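Glucose-6-phosphate isomerase (Thermus thermophilus, PDB 1ZZG) probably catalyses the reversible isomerisation of glucose 6-phosphate to fructose 6-phosphate, a step shared by glycolysis and gluconeogenesis. Local coordinates at residues Met1-Asp5 with Trp376-His380; Pro229-Ala233 with Trp383-Leu388; Leu242-Met248 with Asp305-Val311; Phe261-Asp266 with Thr281-Pro285. One frame throughout, in Å; residues are numbered along the deposited sequence.

Contact 1. Residues Met1-Asp5 with Trp376-His380; sequences MLRLD and WLMQH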
loop_
_atom_site.group_PDB
_atom_site.type_symbol
_atom_site.label_atom_id
_atom_site.label_comp_id
_atom_site.label_asym_id
_atom_site.label_seq_id
_atom_site.Cartn_x
_atom_site.Cartn_y
_atom_site.Cartn_z
ATOM N N MET A 1 -14.444 -12.388 19.418
ATOM C CA MET A 1 -15.223 -11.170 19.782
ATOM C C MET A 1 -14.443 -9.880 19.546
ATOM O O MET A 1 -13.418 -9.630 20.174
ATOM C CB MET A 1 -15.660 -11.244 21.246
ATOM C CG MET A 1 -16.068 -9.901 21.836
ATOM S SD MET A 1 -17.747 -9.851 22.502
ATOM C CE MET A 1 -18.625 -9.095 21.118
ATOM N N LEU A 2 -14.950 -9.064 18.632
ATOM C CA LEU A 2 -14.328 -7.791 18.311
ATOM C C LEU A 2 -14.560 -6.878 19.518
ATOM O O LEU A 2 -15.610 -6.952 20.151
ATOM C CB LEU A 2 -15.000 -7.211 17.065
ATOM C CG LEU A 2 -14.302 -6.125 16.253
ATOM C CD1 LEU A 2 -13.013 -6.682 15.683
ATOM C CD2 LEU A 2 -15.218 -5.666 15.125
ATOM N N ARG A 3 -13.586 -6.036 19.850
ATOM C CA ARG A 3 -13.737 -5.125 20.985
ATOM C C ARG A 3 -13.395 -3.692 20.612
ATOM O O ARG A 3 -12.348 -3.425 20.024
ATOM C CB ARG A 3 -12.857 -5.569 22.169
ATOM C CG ARG A 3 -12.899 -4.611 23.365
ATOM C CD ARG A 3 -12.258 -5.209 24.620
ATOM N NE ARG A 3 -10.815 -5.417 24.497
ATOM C CZ ARG A 3 -9.902 -4.462 24.652
ATOM N NH1 ARG A 3 -10.277 -3.222 24.938
ATOM N NH2 ARG A 3 -8.613 -4.748 24.526
ATOM N N LEU A 4 -14.291 -2.770 20.949
ATOM C CA LEU A 4 -14.076 -1.359 20.661
ATOM C C LEU A 4 -13.537 -0.663 21.905
ATOM O O LEU A 4 -14.108 -0.780 22.990
ATOM C CB LEU A 4 -15.381 -0.683 20.226
ATOM C CG LEU A 4 -15.323 0.851 20.147
ATOM C CD1 LEU A 4 -14.299 1.299 19.099
ATOM C CD2 LEU A 4 -16.707 1.388 19.803
ATOM N N ASP A 5 -12.433 0.056 21.735
ATOM C CA ASP A 5 -11.805 0.785 22.831
ATOM C C ASP A 5 -11.795 2.283 22.539
ATOM O O ASP A 5 -11.230 2.727 21.543
ATOM C CB ASP A 5 -10.370 0.292 23.033
ATOM C CG ASP A 5 -9.673 0.979 24.192
ATOM O OD1 ASP A 5 -9.534 2.218 24.161
ATOM O OD2 ASP A 5 -9.265 0.275 25.138
ATOM N N TRP A 376 -15.168 -11.294 10.800
ATOM C CA TRP A 376 -15.976 -10.470 11.681
ATOM C C TRP A 376 -15.634 -9.000 11.398
ATOM O O TRP A 376 -16.522 -8.186 11.148
ATOM C CB TRP A 376 -15.663 -10.816 13.144
ATOM C CG TRP A 376 -16.592 -10.179 14.152
ATOM C CD1 TRP A 376 -17.124 -8.918 14.105
ATOM C CD2 TRP A 376 -17.053 -10.762 15.381
ATOM N NE1 TRP A 376 -17.888 -8.681 15.228
ATOM C CE2 TRP A 376 -17.861 -9.797 16.025
ATOM C CE3 TRP A 376 -16.863 -12.009 15.998
ATOM C CZ2 TRP A 376 -18.477 -10.037 17.261
ATOM C CZ3 TRP A 376 -17.479 -12.248 17.231
ATOM C CH2 TRP A 376 -18.276 -11.263 17.844
ATOM N N LEU A 377 -14.344 -8.668 11.414
ATOM C CA LEU A 377 -13.913 -7.290 11.165
ATOM C C LEU A 377 -14.377 -6.741 9.814
ATOM O O LEU A 377 -14.929 -5.646 9.731
ATOM C CB LEU A 377 -12.387 -7.180 11.267
ATOM C CG LEU A 377 -11.784 -5.805 10.943
ATOM C CD1 LEU A 377 -12.425 -4.732 11.821
ATOM C CD2 LEU A 377 -10.277 -5.843 11.156
ATOM N N MET A 378 -14.154 -7.501 8.751
ATOM C CA MET A 378 -14.566 -7.063 7.422
ATOM C C MET A 378 -16.074 -6.835 7.308
ATOM O O MET A 378 -16.515 -5.820 6.765
ATOM C CB MET A 378 -14.101 -8.078 6.373
ATOM C CG MET A 378 -12.585 -8.111 6.203
ATOM S SD MET A 378 -12.008 -9.339 4.997
ATOM C CE MET A 378 -12.416 -8.500 3.458
ATOM N N GLN A 379 -16.865 -7.773 7.816
ATOM C CA GLN A 379 -18.321 -7.633 7.756
ATOM C C GLN A 379 -18.761 -6.446 8.624
ATOM O O GLN A 379 -19.712 -5.734 8.290
ATOM C CB GLN A 379 -19.005 -8.917 8.244
ATOM C CG GLN A 379 -20.527 -8.915 8.049
ATOM C CD GLN A 379 -20.939 -9.197 6.614
ATOM O OE1 GLN A 379 -20.109 -9.205 5.708
ATOM N NE2 GLN A 379 -22.231 -9.425 6.400
ATOM N N HIS A 380 -18.062 -6.245 9.737
ATOM C CA HIS A 380 -18.342 -5.138 10.653
ATOM C C HIS A 380 -18.160 -3.811 9.926
ATOM O O HIS A 380 -18.978 -2.899 10.062
ATOM C CB HIS A 380 -17.383 -5.199 11.853
ATOM C CG HIS A 380 -17.370 -3.955 12.691
ATOM N ND1 HIS A 380 -17.888 -3.910 13.968
ATOM C CD2 HIS A 380 -16.888 -2.713 12.436
ATOM C CE1 HIS A 380 -17.729 -2.694 14.461
ATOM N NE2 HIS A 380 -17.125 -1.949 13.553
#

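Contact 2. Residues Pro229-Ala233 with Trp383-Leu388; sequences PLKTA and WQTAFL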
loop_
_atom_site.group_PDB
_atom_site.type_symbol
_atom_site.label_atom_id
_atom_site.label_comp_id
_atom_site.label_asym_id
_atom_site.label_seq_id
_atom_site.Cartn_x
_atom_site.Cartn_y
_atom_site.Cartn_z
ATOM N N PRO A 229 -20.917 -1.994 15.152
ATOM C CA PRO A 229 -20.955 -1.280 13.870
ATOM C C PRO A 229 -21.642 0.089 13.937
ATOM O O PRO A 229 -21.247 1.012 13.233
ATOM C CB PRO A 229 -21.686 -2.256 12.947
ATOM C CG PRO A 229 -21.342 -3.587 13.527
ATOM C CD PRO A 229 -21.490 -3.343 15.011
ATOM N N LEU A 230 -22.671 0.222 14.773
ATOM C CA LEU A 230 -23.355 1.514 14.911
ATOM C C LEU A 230 -22.481 2.467 15.730
ATOM O O LEU A 230 -22.525 3.678 15.538
ATOM C CB LEU A 230 -24.714 1.354 15.604
ATOM C CG LEU A 230 -25.885 0.909 14.731
ATOM C CD1 LEU A 230 -27.109 0.709 15.605
ATOM C CD2 LEU A 230 -26.160 1.954 13.650
ATOM N N LYS A 231 -21.687 1.909 16.641
ATOM C CA LYS A 231 -20.801 2.722 17.467
ATOM C C LYS A 231 -19.673 3.346 16.653
ATOM O O LYS A 231 -19.400 4.546 16.782
ATOM C CB LYS A 231 -20.197 1.888 18.595
ATOM C CG LYS A 231 -21.179 1.505 19.682
ATOM C CD LYS A 231 -20.442 0.873 20.850
ATOM C CE LYS A 231 -21.396 0.439 21.942
ATOM N NZ LYS A 231 -20.647 -0.029 23.134
ATOM N N THR A 232 -19.006 2.539 15.826
ATOM C CA THR A 232 -17.910 3.068 15.013
ATOM C C THR A 232 -18.467 3.957 13.907
ATOM O O THR A 232 -17.806 4.897 13.467
ATOM C CB THR A 232 -17.021 1.938 14.417
ATOM O OG1 THR A 232 -17.816 1.047 13.624
ATOM C CG2 THR A 232 -16.345 1.155 15.545
ATOM N N ALA A 233 -19.689 3.667 13.463
ATOM C CA ALA A 233 -20.322 4.497 12.443
ATOM C C ALA A 233 -20.471 5.890 13.063
ATOM O O ALA A 233 -20.203 6.908 12.422
ATOM C CB ALA A 233 -21.682 3.940 12.077
ATOM N N TRP A 383 -20.898 -3.039 7.425
ATOM C CA TRP A 383 -22.094 -2.534 8.099
ATOM C C TRP A 383 -21.867 -1.076 8.483
ATOM O O TRP A 383 -22.732 -0.225 8.276
ATOM C CB TRP A 383 -22.402 -3.335 9.364
ATOM C CG TRP A 383 -23.189 -4.571 9.124
ATOM C CD1 TRP A 383 -22.717 -5.850 9.086
ATOM C CD2 TRP A 383 -24.605 -4.656 8.912
ATOM N NE1 TRP A 383 -23.753 -6.733 8.868
ATOM C CE2 TRP A 383 -24.922 -6.026 8.757
ATOM C CE3 TRP A 383 -25.638 -3.708 8.840
ATOM C CZ2 TRP A 383 -26.230 -6.474 8.535
ATOM C CZ3 TRP A 383 -26.945 -4.156 8.620
ATOM C CH2 TRP A 383 -27.224 -5.527 8.469
ATOM N N GLN A 384 -20.703 -0.804 9.065
ATOM C CA GLN A 384 -20.343 0.552 9.462
ATOM C C GLN A 384 -20.542 1.477 8.277
ATOM O O GLN A 384 -21.159 2.529 8.392
ATOM C CB GLN A 384 -18.878 0.600 9.893
ATOM C CG GLN A 384 -18.282 1.997 9.951
ATOM C CD GLN A 384 -16.810 1.970 10.310
ATOM O OE1 GLN A 384 -16.439 1.579 11.415
ATOM N NE2 GLN A 384 -15.959 2.378 9.369
ATOM N N THR A 385 -20.012 1.063 7.131
ATOM C CA THR A 385 -20.112 1.846 5.911
ATOM C C THR A 385 -21.558 2.020 5.437
ATOM O O THR A 385 -21.955 3.120 5.039
ATOM C CB THR A 385 -19.268 1.203 4.795
ATOM O OG1 THR A 385 -17.905 1.096 5.236
ATOM C CG2 THR A 385 -19.326 2.044 3.530
ATOM N N ALA A 386 -22.346 0.950 5.480
ATOM C CA ALA A 386 -23.743 1.044 5.054
ATOM C C ALA A 386 -24.514 1.986 5.988
ATOM O O ALA A 386 -25.323 2.794 5.529
ATOM C CB ALA A 386 -24.394 -0.347 5.031
ATOM N N PHE A 387 -24.268 1.889 7.292
ATOM C CA PHE A 387 -24.944 2.776 8.243
ATOM C C PHE A 387 -24.582 4.233 7.937
ATOM O O PHE A 387 -25.442 5.122 7.963
ATOM C CB PHE A 387 -24.552 2.445 9.696
ATOM C CG PHE A 387 -25.146 1.153 10.222
ATOM C CD1 PHE A 387 -26.476 0.820 9.961
ATOM C CD2 PHE A 387 -24.384 0.292 11.013
ATOM C CE1 PHE A 387 -27.043 -0.356 10.481
ATOM C CE2 PHE A 387 -24.937 -0.883 11.537
ATOM C CZ PHE A 387 -26.271 -1.207 11.271
ATOM N N LEU A 388 -23.302 4.477 7.659
ATOM C CA LEU A 388 -22.845 5.822 7.326
ATOM C C LEU A 388 -23.519 6.329 6.050
ATOM O O LEU A 388 -23.727 7.532 5.879
ATOM C CB LEU A 388 -21.322 5.844 7.161
ATOM C CG LEU A 388 -20.560 5.880 8.485
ATOM C CD1 LEU A 388 -19.061 5.696 8.256
ATOM C CD2 LEU A 388 -20.851 7.212 9.167
#

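Contact 3. Residues Leu242-Met248 with Asp305-Val311; sequences LPVHVFM and DKLLALV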
loop_
_atom_site.group_PDB
_atom_site.type_symbol
_atom_site.label_atom_id
_atom_site.label_comp_id
_atom_site.label_asym_id
_atom_site.label_seq_id
_atom_site.Cartn_x
_atom_site.Cartn_y
_atom_site.Cartn_z
ATOM N N LEU A 242 -13.823 16.236 9.366
ATOM C CA LEU A 242 -12.360 16.137 9.311
ATOM C C LEU A 242 -12.051 15.482 7.961
ATOM O O LEU A 242 -12.647 14.464 7.611
ATOM C CB LEU A 242 -11.823 15.277 10.461
ATOM C CG LEU A 242 -12.052 15.834 11.874
ATOM C CD1 LEU A 242 -11.247 15.041 12.893
ATOM C CD2 LEU A 242 -11.643 17.288 11.906
ATOM N N PRO A 243 -11.102 16.045 7.194
ATOM C CA PRO A 243 -10.736 15.512 5.872
ATOM C C PRO A 243 -10.159 14.103 5.826
ATOM O O PRO A 243 -10.311 13.390 4.828
ATOM C CB PRO A 243 -9.737 16.548 5.349
ATOM C CG PRO A 243 -9.031 16.987 6.603
ATOM C CD PRO A 243 -10.185 17.130 7.601
ATOM N N VAL A 244 -9.523 13.689 6.909
ATOM C CA VAL A 244 -8.874 12.386 6.922
ATOM C C VAL A 244 -9.304 11.369 7.973
ATOM O O VAL A 244 -9.568 11.699 9.124
ATOM C CB VAL A 244 -7.339 12.581 7.034
ATOM C CG1 VAL A 244 -6.635 11.250 7.263
ATOM C CG2 VAL A 244 -6.822 13.267 5.772
ATOM N N HIS A 245 -9.364 10.115 7.547
ATOM C CA HIS A 245 -9.693 9.013 8.430
ATOM C C HIS A 245 -8.612 7.965 8.198
ATOM O O HIS A 245 -8.544 7.354 7.130
ATOM C CB HIS A 245 -11.071 8.433 8.105
ATOM C CG HIS A 245 -11.381 7.177 8.859
ATOM N ND1 HIS A 245 -11.120 7.034 10.204
ATOM C CD2 HIS A 245 -11.924 6.004 8.455
ATOM C CE1 HIS A 245 -11.488 5.828 10.597
ATOM N NE2 HIS A 245 -11.979 5.183 9.554
ATOM N N VAL A 246 -7.750 7.777 9.192
ATOM C CA VAL A 246 -6.669 6.806 9.074
ATOM C C VAL A 246 -7.101 5.430 9.570
ATOM O O VAL A 246 -7.726 5.306 10.621
ATOM C CB VAL A 246 -5.421 7.251 9.881
ATOM C CG1 VAL A 246 -4.292 6.239 9.692
ATOM C CG2 VAL A 246 -4.980 8.635 9.430
ATOM N N PHE A 247 -6.778 4.402 8.789
ATOM C CA PHE A 247 -7.106 3.022 9.137
ATOM C C PHE A 247 -5.745 2.328 9.231
ATOM O O PHE A 247 -5.128 2.011 8.212
ATOM C CB PHE A 247 -7.976 2.389 8.036
ATOM C CG PHE A 247 -8.451 0.995 8.355
ATOM C CD1 PHE A 247 -9.472 0.782 9.278
ATOM C CD2 PHE A 247 -7.867 -0.111 7.740
ATOM C CE1 PHE A 247 -9.903 -0.507 9.582
ATOM C CE2 PHE A 247 -8.288 -1.396 8.035
ATOM C CZ PHE A 247 -9.309 -1.599 8.959
ATOM N N MET A 248 -5.287 2.103 10.460
ATOM C CA MET A 248 -3.980 1.504 10.715
ATOM C C MET A 248 -4.045 0.113 11.343
ATOM O O MET A 248 -4.574 -0.061 12.439
ATOM C CB MET A 248 -3.183 2.454 11.613
ATOM C CG MET A 248 -1.739 2.074 11.871
ATOM S SD MET A 248 -0.931 3.426 12.788
ATOM C CE MET A 248 0.731 2.796 12.944
ATOM N N ASP A 305 -6.360 17.055 12.157
ATOM C CA ASP A 305 -7.472 16.952 11.218
ATOM C C ASP A 305 -7.781 15.516 10.818
ATOM O O ASP A 305 -8.219 15.256 9.697
ATOM C CB ASP A 305 -7.153 17.769 9.965
ATOM C CG ASP A 305 -5.878 17.306 9.274
ATOM O OD1 ASP A 305 -5.205 16.392 9.789
ATOM O OD2 ASP A 305 -5.545 17.859 8.206
ATOM N N LYS A 306 -7.578 14.591 11.744
ATOM C CA LYS A 306 -7.810 13.190 11.458
ATOM C C LYS A 306 -8.556 12.445 12.556
ATOM O O LYS A 306 -8.603 12.876 13.710
ATOM C CB LYS A 306 -6.461 12.493 11.239
ATOM C CG LYS A 306 -5.577 13.133 10.178
ATOM C CD LYS A 306 -4.137 12.630 10.277
ATOM C CE LYS A 306 -3.261 13.184 9.147
ATOM N NZ LYS A 306 -3.181 14.676 9.159
ATOM N N LEU A 307 -9.161 11.328 12.161
ATOM C CA LEU A 307 -9.821 10.421 13.092
ATOM C C LEU A 307 -9.048 9.153 12.771
ATOM O O LEU A 307 -9.062 8.694 11.626
ATOM C CB LEU A 307 -11.304 10.209 12.765
ATOM C CG LEU A 307 -11.934 9.070 13.589
ATOM C CD1 LEU A 307 -11.900 9.421 15.078
ATOM C CD2 LEU A 307 -13.369 8.827 13.141
ATOM N N LEU A 308 -8.356 8.600 13.758
ATOM C CA LEU A 308 -7.569 7.406 13.516
ATOM C C LEU A 308 -8.103 6.166 14.208
ATOM O O LEU A 308 -8.412 6.180 15.399
ATOM C CB LEU A 308 -6.112 7.622 13.943
ATOM C CG LEU A 308 -5.348 8.786 13.305
ATOM C CD1 LEU A 308 -5.494 10.038 14.163
ATOM C CD2 LEU A 308 -3.876 8.420 13.185
ATOM N N ALA A 309 -8.197 5.091 13.440
ATOM C CA ALA A 309 -8.656 3.822 13.956
ATOM C C ALA A 309 -7.482 2.855 13.872
ATOM O O ALA A 309 -6.869 2.694 12.812
ATOM C CB ALA A 309 -9.822 3.305 13.127
ATOM N N LEU A 310 -7.159 2.234 15.000
ATOM C CA LEU A 310 -6.071 1.271 15.063
ATOM C C LEU A 310 -6.618 -0.128 15.317
ATOM O O LEU A 310 -7.318 -0.367 16.300
ATOM C CB LEU A 310 -5.074 1.641 16.173
ATOM C CG LEU A 310 -3.837 2.469 15.806
ATOM C CD1 LEU A 310 -4.245 3.821 15.251
ATOM C CD2 LEU A 310 -2.967 2.642 17.040
ATOM N N VAL A 311 -6.300 -1.047 14.415
ATOM C CA VAL A 311 -6.736 -2.430 14.533
ATOM C C VAL A 311 -5.579 -3.186 15.162
ATOM O O VAL A 311 -4.498 -3.278 14.570
ATOM C CB VAL A 311 -7.054 -3.010 13.146
ATOM C CG1 VAL A 311 -7.477 -4.474 13.266
ATOM C CG2 VAL A 311 -8.143 -2.181 12.496
#

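Contact 4. Residues Phe261-Asp266 with Thr281-Pro285; sequences FVQLHD and TTAVP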
loop_
_atom_site.group_PDB
_atom_site.type_symbol
_atom_site.label_atom_id
_atom_site.label_comp_id
_atom_site.label_asym_id
_atom_site.label_seq_id
_atom_site.Cartn_x
_atom_site.Cartn_y
_atom_site.Cartn_z
ATOM N N PHE A 261 -10.161 -1.621 2.783
ATOM C CA PHE A 261 -11.014 -0.674 3.498
ATOM C C PHE A 261 -11.084 0.673 2.792
ATOM O O PHE A 261 -12.140 1.319 2.754
ATOM C CB PHE A 261 -10.522 -0.449 4.928
ATOM C CG PHE A 261 -11.313 0.599 5.663
ATOM C CD1 PHE A 261 -12.634 0.354 6.043
ATOM C CD2 PHE A 261 -10.775 1.861 5.893
ATOM C CE1 PHE A 261 -13.408 1.354 6.634
ATOM C CE2 PHE A 261 -11.537 2.867 6.482
ATOM C CZ PHE A 261 -12.859 2.613 6.852
ATOM N N VAL A 262 -9.955 1.109 2.241
ATOM C CA VAL A 262 -9.917 2.378 1.531
ATOM C C VAL A 262 -10.927 2.388 0.375
ATOM O O VAL A 262 -11.643 3.372 0.195
ATOM C CB VAL A 262 -8.487 2.686 1.023
ATOM C CG1 VAL A 262 -8.499 3.917 0.130
ATOM C CG2 VAL A 262 -7.569 2.940 2.214
ATOM N N GLN A 263 -10.995 1.307 -0.403
ATOM C CA GLN A 263 -11.977 1.263 -1.485
ATOM C C GLN A 263 -13.381 1.230 -0.895
ATOM O O GLN A 263 -14.283 1.919 -1.370
ATOM C CB GLN A 263 -11.822 0.029 -2.384
ATOM C CG GLN A 263 -13.068 -0.162 -3.257
ATOM C CD GLN A 263 -12.977 -1.298 -4.255
ATOM O OE1 GLN A 263 -12.384 -2.334 -3.980
ATOM N NE2 GLN A 263 -13.598 -1.115 -5.417
ATOM N N LEU A 264 -13.575 0.398 0.123
ATOM C CA LEU A 264 -14.884 0.287 0.755
ATOM C C LEU A 264 -15.372 1.653 1.236
ATOM O O LEU A 264 -16.490 2.069 0.938
ATOM C CB LEU A 264 -14.824 -0.665 1.951
ATOM C CG LEU A 264 -16.127 -0.728 2.762
ATOM C CD1 LEU A 264 -17.230 -1.349 1.906
ATOM C CD2 LEU A 264 -15.922 -1.528 4.036
ATOM N N HIS A 265 -14.519 2.344 1.983
ATOM C CA HIS A 265 -14.868 3.649 2.535
ATOM C C HIS A 265 -15.016 4.757 1.486
ATOM O O HIS A 265 -16.069 5.393 1.384
ATOM C CB HIS A 265 -13.818 4.064 3.568
ATOM C CG HIS A 265 -14.120 5.364 4.244
ATOM N ND1 HIS A 265 -15.024 5.472 5.278
ATOM C CD2 HIS A 265 -13.656 6.615 4.015
ATOM C CE1 HIS A 265 -15.103 6.736 5.660
ATOM N NE2 HIS A 265 -14.281 7.450 4.909
ATOM N N ASP A 266 -13.952 4.979 0.722
ATOM C CA ASP A 266 -13.907 6.009 -0.319
ATOM C C ASP A 266 -14.990 5.898 -1.393
ATOM O O ASP A 266 -15.732 6.839 -1.632
ATOM C CB ASP A 266 -12.545 5.980 -1.022
ATOM C CG ASP A 266 -11.442 6.643 -0.217
ATOM O OD1 ASP A 266 -11.619 6.866 1.000
ATOM O OD2 ASP A 266 -10.380 6.928 -0.817
ATOM N N THR A 281 -14.996 11.384 3.620
ATOM C CA THR A 281 -13.693 11.643 4.207
ATOM C C THR A 281 -12.670 10.792 3.465
ATOM O O THR A 281 -13.014 9.770 2.871
ATOM C CB THR A 281 -13.659 11.306 5.714
ATOM O OG1 THR A 281 -13.965 9.920 5.908
ATOM C CG2 THR A 281 -14.677 12.165 6.475
ATOM N N THR A 282 -11.417 11.224 3.495
ATOM C CA THR A 282 -10.350 10.513 2.817
ATOM C C THR A 282 -9.719 9.437 3.692
ATOM O O THR A 282 -9.045 9.743 4.677
ATOM C CB THR A 282 -9.259 11.496 2.361
ATOM O OG1 THR A 282 -9.861 12.523 1.563
ATOM C CG2 THR A 282 -8.193 10.767 1.531
ATOM N N ALA A 283 -9.947 8.176 3.331
ATOM C CA ALA A 283 -9.379 7.059 4.072
ATOM C C ALA A 283 -7.899 6.939 3.704
ATOM O O ALA A 283 -7.546 6.912 2.523
ATOM C CB ALA A 283 -10.111 5.763 3.732
ATOM N N VAL A 284 -7.049 6.868 4.725
ATOM C CA VAL A 284 -5.604 6.759 4.541
ATOM C C VAL A 284 -5.129 5.458 5.176
ATOM O O VAL A 284 -5.290 5.250 6.377
ATOM C CB VAL A 284 -4.873 7.952 5.208
ATOM C CG1 VAL A 284 -3.371 7.819 5.022
ATOM C CG2 VAL A 284 -5.360 9.257 4.609
ATOM N N PRO A 285 -4.533 4.559 4.372
ATOM C CA PRO A 285 -4.045 3.269 4.873
ATOM C C PRO A 285 -2.730 3.376 5.651
ATOM O O PRO A 285 -1.871 4.192 5.326
ATOM C CB PRO A 285 -3.888 2.451 3.594
ATOM C CG PRO A 285 -3.390 3.500 2.615
ATOM C CD PRO A 285 -4.275 4.702 2.925
#

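Contact 1. Residues Met1-Asp5 with Trp376-His380
L2 and M1 spread across one face of the W376 indole. The CB of L2 stands above the five-membered ring, 4.0 Å from its centroid and 20° off the normal, a CH-pi contact. M1 takes the six-membered half: its CA is 3.6 Å from W376 CZ3. Although the first bond of the M1 side chain leads away from the helix, bends at its second and third torsions carry CE back to W376 CH2, 3.9 Å away, so backbone and methyl both meet the benzene ring. L2 reaches deeper. With CG anti to the backbone N (chi1 -161°), its two methyls run past the indole toward the next turn of the helix. These residues lead into strand 3-5, an outermost strand of the mixed sheet within this chain, antiparallel to strand 360-366; their packing on helix 371-391 is consistent with the alpha/beta layering of the SIS-type domains of this family. On that next helical turn the CD2 of L2 sits over one face of the H380 imidazole, 3.4 Å from its ND1, the two side chains crossing at about a right angle. The CD1 methyl meets L377 more loosely, 4.4 Å from L377 CD1. The H380 ring is held in its rotation by NE2, which is hydrogen-bonded to T232 on helix 228-238, while K215, A216 and T219 of helix 206-221 also pack against W376.

Contact 2. Residues Pro229-Ala233 with Trp383-Leu388
L230 lays its CD2 methyl squarely on the F387 ring, 3.5 Å from the centroid and 10° off the normal, and this CH-pi contact is the tight apolar part of the interface. P229 closes the same ring from its edge, with its CB 3.8 Å from F387 CE2, and the same CB also touches W383 CB. The one hydrogen bond between the segments is equally close: T232 OG1 donates to Q384 OE1 at 2.7 Å, in the carbonyl plane and on a lone pair. Q384 reaches across on an extended chain, CG anti to N (chi1 164°), the two side chains at about a right angle. With the amide cut back to an alanine, the T232 hydroxyl is likely to lose this acceptor, keeping H380 NE2 as a partner, and a gap would open beside A233. At the far end L388 CD2 comes within 3.3 Å of A233 O; only the A233 methyl packs more loosely, 4.0 Å from F387 CB and 4.2 Å from L388 CG. All the touching residues are buried, so this looser spot faces protein rather than solvent. The two segment axes approach to 8.3 Å and cross at -57°. R27 of helix 20-32 adjoins both L230 and F387, and F261 of helix 257-269 packs against Q384.

Contact 3. Residues Leu242-Met248 with Asp305-Val311
V244 to M248 pair in parallel with K306 to L310, and backbone hydrogen bonds dominate the contact. V246 N to L307 O, A309 N to V246 O, M248 N to A309 O and V311 N to M248 O all measure 2.8 to 2.9 Å. The start is slacker: L307 N reaches V244 O at 3.1 Å, and the bond from V244 N to D305 O is weak. One side chain joins this network. H245 ND1 donates to L307 O at 3.0 Å from 48° above the carbonyl plane, and V246 N arrives from the opposite face, so two donors grip one oxygen. With an alanine in place of H245, L307 O would probably lose one of these donors and the A309 methyl, 3.9 Å from H245 CE1, one of its neighbours. Apolar pairs line up on both faces of the sheet. V246 and L308 lie side by side, V246 CB 3.8 Å from L308 CG, with M248 beside L310 on that same face; on the other, F247 CZ meets V311 CG2 at 3.8 Å. Charge appears only at the start of the strands, where K306 NZ forms a salt bridge with D305 OD1 on its syn lone pair (2.7 Å). The same NZ is hydrogen-bonded to T282 of the second subunit, whose P243 and V244 pack against the P243 and V244 of this chain. The buried N of K306 has no partner. The two are neighbouring central strands of the mixed sheet, between 360-366 and 278-287, consistent with a SIS-type alpha/beta domain, and their starts lie at the dimer interface.

Contact 4. Residues Phe261-Asp266 with Thr281-Pro285
The H265 imidazole turns an edge to T281, and its NE2 shares a 2.7 Å hydrogen bond with T281 OG1, lying near the ring plane; either atom could be the donor. D266 OD1 also lies at the edge of this ring, in its plane. CG of H265 is anti to the backbone N (chi1 -177°), which carries the ring across to the strand. The methyl of A283 approaches the imidazole obliquely, 3.7 Å from H265 CD2. One helical turn back, the F261 ring has the CB of H265 on one face, offset toward the rim, and meets A283 CB more loosely, 4.2 Å from its CE2. Strand 244-249 adds two further rings: F247 stacks with F261, and H245 meets H265 with the planes at about 55°. D266 makes the second polar link. A283 N donates to D266 OD1 at 3.2 Å, on the syn lone pair, so a buried backbone amide is paired with a helix carboxylate. Farther along the strand the contact is apolar, with V262 CG2 against P285 CD at 3.8 Å. On the second subunit, K306 is hydrogen-bonded to T282 OG1, and Q295 and A294 pack on V262 and D266. Segment 261-266 runs antiparallel to 282-285 (176°). Helix 257-269 lies in the connection between the parallel neighbours 244-249 and 278-287, which also contains short strand 271-272, a crossover of the beta-alpha-beta kind. The contact lies next to E267, the predicted proton donor.

In the fold
All four contacts are largely buried, though contact 1 reaches the surface at M1, while contacts 3 and 4 also meet the second subunit. Helix 371-391 serves both contact 1 and contact 2, which join where H380 NE2 lies 3.1 Å from T232 OG1, a probable hydrogen bond. Contacts 3 and 4 share the mixed sheet, whose edge contact 1 also reaches through strand 3-5: strands 244-249 and 278-287 are neighbours, and P243 O lies 2.8 Å from T282 N. Chemistry follows position. Contact 1 is apolar and aromatic, contact 2 adds one side-chain hydrogen bond between helices, contact 3 rests on backbone pairing, and contact 4 joins a helix and a strand next to the predicted proton donor.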